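Side-chain contacts in peptidoglycan D,D-transpeptidase FtsI (Yersinia pestis, PDB 6SYN), which probably cross-links peptidoglycan strands during cell division as a class B penicillin-binding protein with a penicillin-sensitive D,D-transpeptidase domain: residues Q118-A121 against H122-V126; E135-E138 against K139-R143. All coordinates share one frame; numbering follows the deposited sequence.

Contact 1: Q118-A121 against H122-V126; sequences QVMA and HIIGV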
loop_
_atom_site.group_PDB
_atom_site.type_symbol
_atom_site.label_atom_id
_atom_site.label_comp_id
_atom_site.label_asym_id
_atom_site.label_seq_id
_atom_site.Cartn_x
_atom_site.Cartn_y
_atom_site.Cartn_z
ATOM N N GLN A 118 -3.956 -5.928 13.311
ATOM C CA GLN A 118 -3.553 -6.347 11.940
ATOM C C GLN A 118 -3.661 -5.151 10.977
ATOM O O GLN A 118 -3.027 -5.217 9.900
ATOM C CB GLN A 118 -4.390 -7.552 11.488
ATOM C CG GLN A 118 -5.638 -7.198 10.684
ATOM C CD GLN A 118 -6.762 -8.198 10.821
ATOM O OE1 GLN A 118 -7.242 -8.467 11.919
ATOM N NE2 GLN A 118 -7.216 -8.737 9.699
ATOM N N VAL A 119 -4.399 -4.100 11.365
ATOM C CA VAL A 119 -4.757 -2.911 10.527
ATOM C C VAL A 119 -3.500 -2.065 10.243
ATOM O O VAL A 119 -3.279 -1.731 9.065
ATOM C CB VAL A 119 -5.884 -2.090 11.194
ATOM C CG1 VAL A 119 -6.228 -0.823 10.423
ATOM C CG2 VAL A 119 -7.143 -2.921 11.409
ATOM N N MET A 120 -2.712 -1.726 11.271
ATOM C CA MET A 120 -1.458 -0.929 11.139
ATOM C C MET A 120 -0.251 -1.862 10.965
ATOM O O MET A 120 0.858 -1.337 10.775
ATOM C CB MET A 120 -1.188 -0.066 12.379
ATOM C CG MET A 120 -2.254 0.970 12.714
ATOM S SD MET A 120 -2.187 2.540 11.791
ATOM C CE MET A 120 -0.431 2.738 11.492
ATOM N N ALA A 121 -0.441 -3.184 11.054
ATOM C CA ALA A 121 0.647 -4.172 11.267
ATOM C C ALA A 121 1.848 -3.843 10.372
ATOM O O ALA A 121 2.972 -3.775 10.888
ATOM C CB ALA A 121 0.146 -5.572 11.021
ATOM N N HIS A 122 1.615 -3.635 9.077
ATOM C CA HIS A 122 2.678 -3.446 8.057
ATOM C C HIS A 122 3.445 -2.140 8.318
ATOM O O HIS A 122 4.682 -2.164 8.186
ATOM C CB HIS A 122 2.075 -3.545 6.652
ATOM C CG HIS A 122 1.661 -4.934 6.303
ATOM N ND1 HIS A 122 2.585 -5.923 5.998
ATOM C CD2 HIS A 122 0.443 -5.514 6.235
ATOM C CE1 HIS A 122 1.949 -7.049 5.743
ATOM N NE2 HIS A 122 0.633 -6.825 5.885
ATOM N N ILE A 123 2.750 -1.062 8.699
ATOM C CA ILE A 123 3.345 0.283 8.988
ATOM C C ILE A 123 4.220 0.204 10.247
ATOM O O ILE A 123 5.371 0.657 10.206
ATOM C CB ILE A 123 2.247 1.352 9.171
ATOM C CG1 ILE A 123 1.345 1.458 7.939
ATOM C CG2 ILE A 123 2.865 2.693 9.554
ATOM C CD1 ILE A 123 0.481 2.699 7.898
ATOM N N ILE A 124 3.654 -0.309 11.338
ATOM C CA ILE A 124 4.279 -0.334 12.691
ATOM C C ILE A 124 5.345 -1.428 12.706
ATOM O O ILE A 124 6.499 -1.126 13.050
ATOM C CB ILE A 124 3.222 -0.569 13.788
ATOM C CG1 ILE A 124 2.057 0.423 13.699
ATOM C CG2 ILE A 124 3.872 -0.555 15.162
ATOM C CD1 ILE A 124 2.425 1.859 13.999
ATOM N N GLY A 125 4.948 -2.649 12.344
ATOM C CA GLY A 125 5.791 -3.853 12.421
ATOM C C GLY A 125 5.758 -4.455 13.811
ATOM O O GLY A 125 4.785 -4.202 14.541
ATOM N N VAL A 126 6.785 -5.226 14.166
ATOM C CA VAL A 126 6.884 -5.928 15.480
ATOM C C VAL A 126 8.336 -5.888 15.964
ATOM O O VAL A 126 9.184 -5.303 15.263
ATOM C CB VAL A 126 6.360 -7.371 15.378
ATOM C CG1 VAL A 126 4.844 -7.410 15.382
ATOM C CG2 VAL A 126 6.912 -8.078 14.154
#

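Contact 2: E135-E138 against K139-R143; sequences EGVE and KSFDR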
loop_
_atom_site.group_PDB
_atom_site.type_symbol
_atom_site.label_atom_id
_atom_site.label_comp_id
_atom_site.label_asym_id
_atom_site.label_seq_id
_atom_site.Cartn_x
_atom_site.Cartn_y
_atom_site.Cartn_z
ATOM N N GLU A 135 10.945 -5.015 11.847
ATOM C CA GLU A 135 10.116 -4.660 10.663
ATOM C C GLU A 135 9.379 -3.332 10.898
ATOM O O GLU A 135 9.098 -2.981 12.064
ATOM C CB GLU A 135 9.164 -5.818 10.337
ATOM C CG GLU A 135 8.207 -5.551 9.181
ATOM C CD GLU A 135 8.836 -5.427 7.800
ATOM O OE1 GLU A 135 9.466 -6.409 7.347
ATOM O OE2 GLU A 135 8.680 -4.352 7.169
ATOM N N GLY A 136 9.112 -2.621 9.796
ATOM C CA GLY A 136 8.341 -1.367 9.739
ATOM C C GLY A 136 8.954 -0.264 10.581
ATOM O O GLY A 136 10.188 -0.241 10.763
ATOM N N VAL A 137 8.096 0.630 11.068
ATOM C CA VAL A 137 8.464 1.784 11.935
ATOM C C VAL A 137 9.215 1.262 13.165
ATOM O O VAL A 137 10.228 1.880 13.539
ATOM C CB VAL A 137 7.212 2.603 12.303
ATOM C CG1 VAL A 137 7.267 3.143 13.720
ATOM C CG2 VAL A 137 6.983 3.724 11.301
ATOM N N GLU A 138 8.737 0.164 13.757
ATOM C CA GLU A 138 9.328 -0.456 14.975
ATOM C C GLU A 138 10.834 -0.663 14.738
ATOM O O GLU A 138 11.623 -0.254 15.611
ATOM C CB GLU A 138 8.571 -1.740 15.328
ATOM C CG GLU A 138 8.680 -2.142 16.788
ATOM C CD GLU A 138 7.834 -1.340 17.763
ATOM O OE1 GLU A 138 8.306 -0.281 18.207
ATOM O OE2 GLU A 138 6.719 -1.785 18.094
ATOM N N LYS A 139 11.226 -1.221 13.589
ATOM C CA LYS A 139 12.658 -1.319 13.191
ATOM C C LYS A 139 13.174 0.077 12.825
ATOM O O LYS A 139 14.157 0.525 13.443
ATOM C CB LYS A 139 12.890 -2.263 12.006
ATOM C CG LYS A 139 14.223 -2.040 11.298
ATOM C CD LYS A 139 14.939 -3.291 10.827
ATOM C CE LYS A 139 16.434 -3.225 11.077
ATOM N NZ LYS A 139 17.152 -4.377 10.480
ATOM N N SER A 140 12.525 0.719 11.851
ATOM C CA SER A 140 12.948 1.979 11.178
ATOM C C SER A 140 13.370 3.053 12.192
ATOM O O SER A 140 14.296 3.820 11.879
ATOM C CB SER A 140 11.840 2.477 10.286
ATOM O OG SER A 140 12.252 3.606 9.538
ATOM N N PHE A 141 12.703 3.117 13.347
ATOM C CA PHE A 141 12.960 4.105 14.427
ATOM C C PHE A 141 13.411 3.395 15.713
ATOM O O PHE A 141 13.225 3.980 16.802
ATOM C CB PHE A 141 11.694 4.928 14.695
ATOM C CG PHE A 141 11.398 5.991 13.671
ATOM C CD1 PHE A 141 11.939 7.261 13.796
ATOM C CD2 PHE A 141 10.575 5.728 12.589
ATOM C CE1 PHE A 141 11.662 8.247 12.861
ATOM C CE2 PHE A 141 10.307 6.713 11.649
ATOM C CZ PHE A 141 10.850 7.969 11.786
ATOM N N ASP A 142 13.994 2.193 15.612
ATOM C CA ASP A 142 14.222 1.304 16.786
ATOM C C ASP A 142 15.041 2.044 17.849
ATOM O O ASP A 142 14.632 2.011 19.019
ATOM C CB ASP A 142 14.914 -0.014 16.424
ATOM C CG ASP A 142 15.005 -0.980 17.597
ATOM O OD1 ASP A 142 13.949 -1.284 18.187
ATOM O OD2 ASP A 142 16.129 -1.413 17.922
ATOM N N ARG A 143 16.146 2.677 17.443
ATOM C CA ARG A 143 17.127 3.347 18.341
ATOM C C ARG A 143 16.421 4.500 19.070
ATOM O O ARG A 143 16.481 4.546 20.318
ATOM C CB ARG A 143 18.337 3.800 17.518
ATOM C CG ARG A 143 19.393 4.561 18.303
ATOM C CD ARG A 143 20.464 3.667 18.900
ATOM N NE ARG A 143 21.382 4.466 19.703
ATOM C CZ ARG A 143 21.139 4.909 20.938
ATOM N NH1 ARG A 143 19.998 4.625 21.547
ATOM N NH2 ARG A 143 22.049 5.636 21.564
#

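Contact 1: Q118-A121 against H122-V126
M120 meets I123 and I124 one helical turn further along the chain, through both its backbone carbonyl and its side chain. The carbonyl oxygen accepts a nearly straight bond from the amide of I124, with M120 O and I124 N 3.0 Å apart and an N-H...O angle of 171°. A second, weak bond reaches the same oxygen from the amide of I123, and its angle of only 120° leaves I124 as the main donor. On the side chain, M120 CB stands 3.5 Å from I124 CG1. Bends at chi2 (-82°) and chi3 then fold the thioether back, which carries the terminal methyl over to both isoleucines: M120 CE is 3.7 Å from I123 CD1 and 3.9 Å from I124 CD1. These are the first steps of the short helix 121-124, within the dimerisation domain typical of class B penicillin-binding proteins. A121, at its start, supplies the acceptor for the turn's last bond, in which G125 N lies 2.7 Å from A121 O; G125 has positive phi and ends the helix there. H122 touches A121 through its CB, 3.7 Å from A121 C, while its imidazole packs on N222 and S225, with H122 NE2 making a weak hydrogen bond to P224 O. L27 of strand 26-38 and Q186 of helix 183-199 pack against M120.

Contact 2: E135-E138 against K139-R143
Three successive i to i+4 backbone bonds join 135-138 to 139-143, running from K139 N to E135 O, from S140 N to G136 O and from F141 N to V137 O. They differ in quality. The middle one is short and straight, S140 N to G136 O 2.8 Å at 171°, and lies in the carbonyl plane, whereas K139 N comes to E135 O from above the plane of the E135 carbonyl, at 3.2 Å. The CB atoms of K139 and S140 both pack beside G136 O. The K139 chain then leads away from the turn, while S140 OG bonds to the carbonyl of G337. F141 carries CG beside its backbone N (chi1 -76°), which sets the edge of the ring toward V137: the carbonyl oxygen V137 O lies in the ring plane, 4.0 Å from F141 CD2, and the apolar touch between V137 CG2 and F141 CD2 is looser, at 4.3 Å. Further on, D142 CB rests 3.4 Å from E138 O. The carboxylates of E138 and D142 do not touch, with E138 OE1 and D142 OD1 5.7 Å apart, but R16 forms salt bridges to both and probably offsets their like charges. E138 also pairs with R112, and E138 OE2 is hydrogen-bonded to Y114 OH. At F141 the chain leaves helical geometry, yet this residue is also the N-cap of the next helix. Two short helices, 136-140 and 142-145, thus follow each other in the dimerisation domain of this class B penicillin-binding protein, with V137 packed on strands 19-20 and 177-178.

How the contacts relate
Contacts 1 and 2 follow one another in the chain, their centres about 11 Å apart, and the intervening loop brings the end of helix 121-124 to the start of helix 136-140. Two probable backbone hydrogen bonds make the join: I123 O lies 2.9 Å from V137 N, and I124 O lies 2.7 Å from E138 N. Carbonyls at the end of one helix thus meet amides in the first turn of the next. Packing adds to this, with V126 O 3.5 Å from E138 CG. Both contacts belong to the dimerisation domain. The pocket holding the bound, ring-opened penicillin is in the transpeptidase domain and includes S252 and K255; neither contact contributes a residue to it.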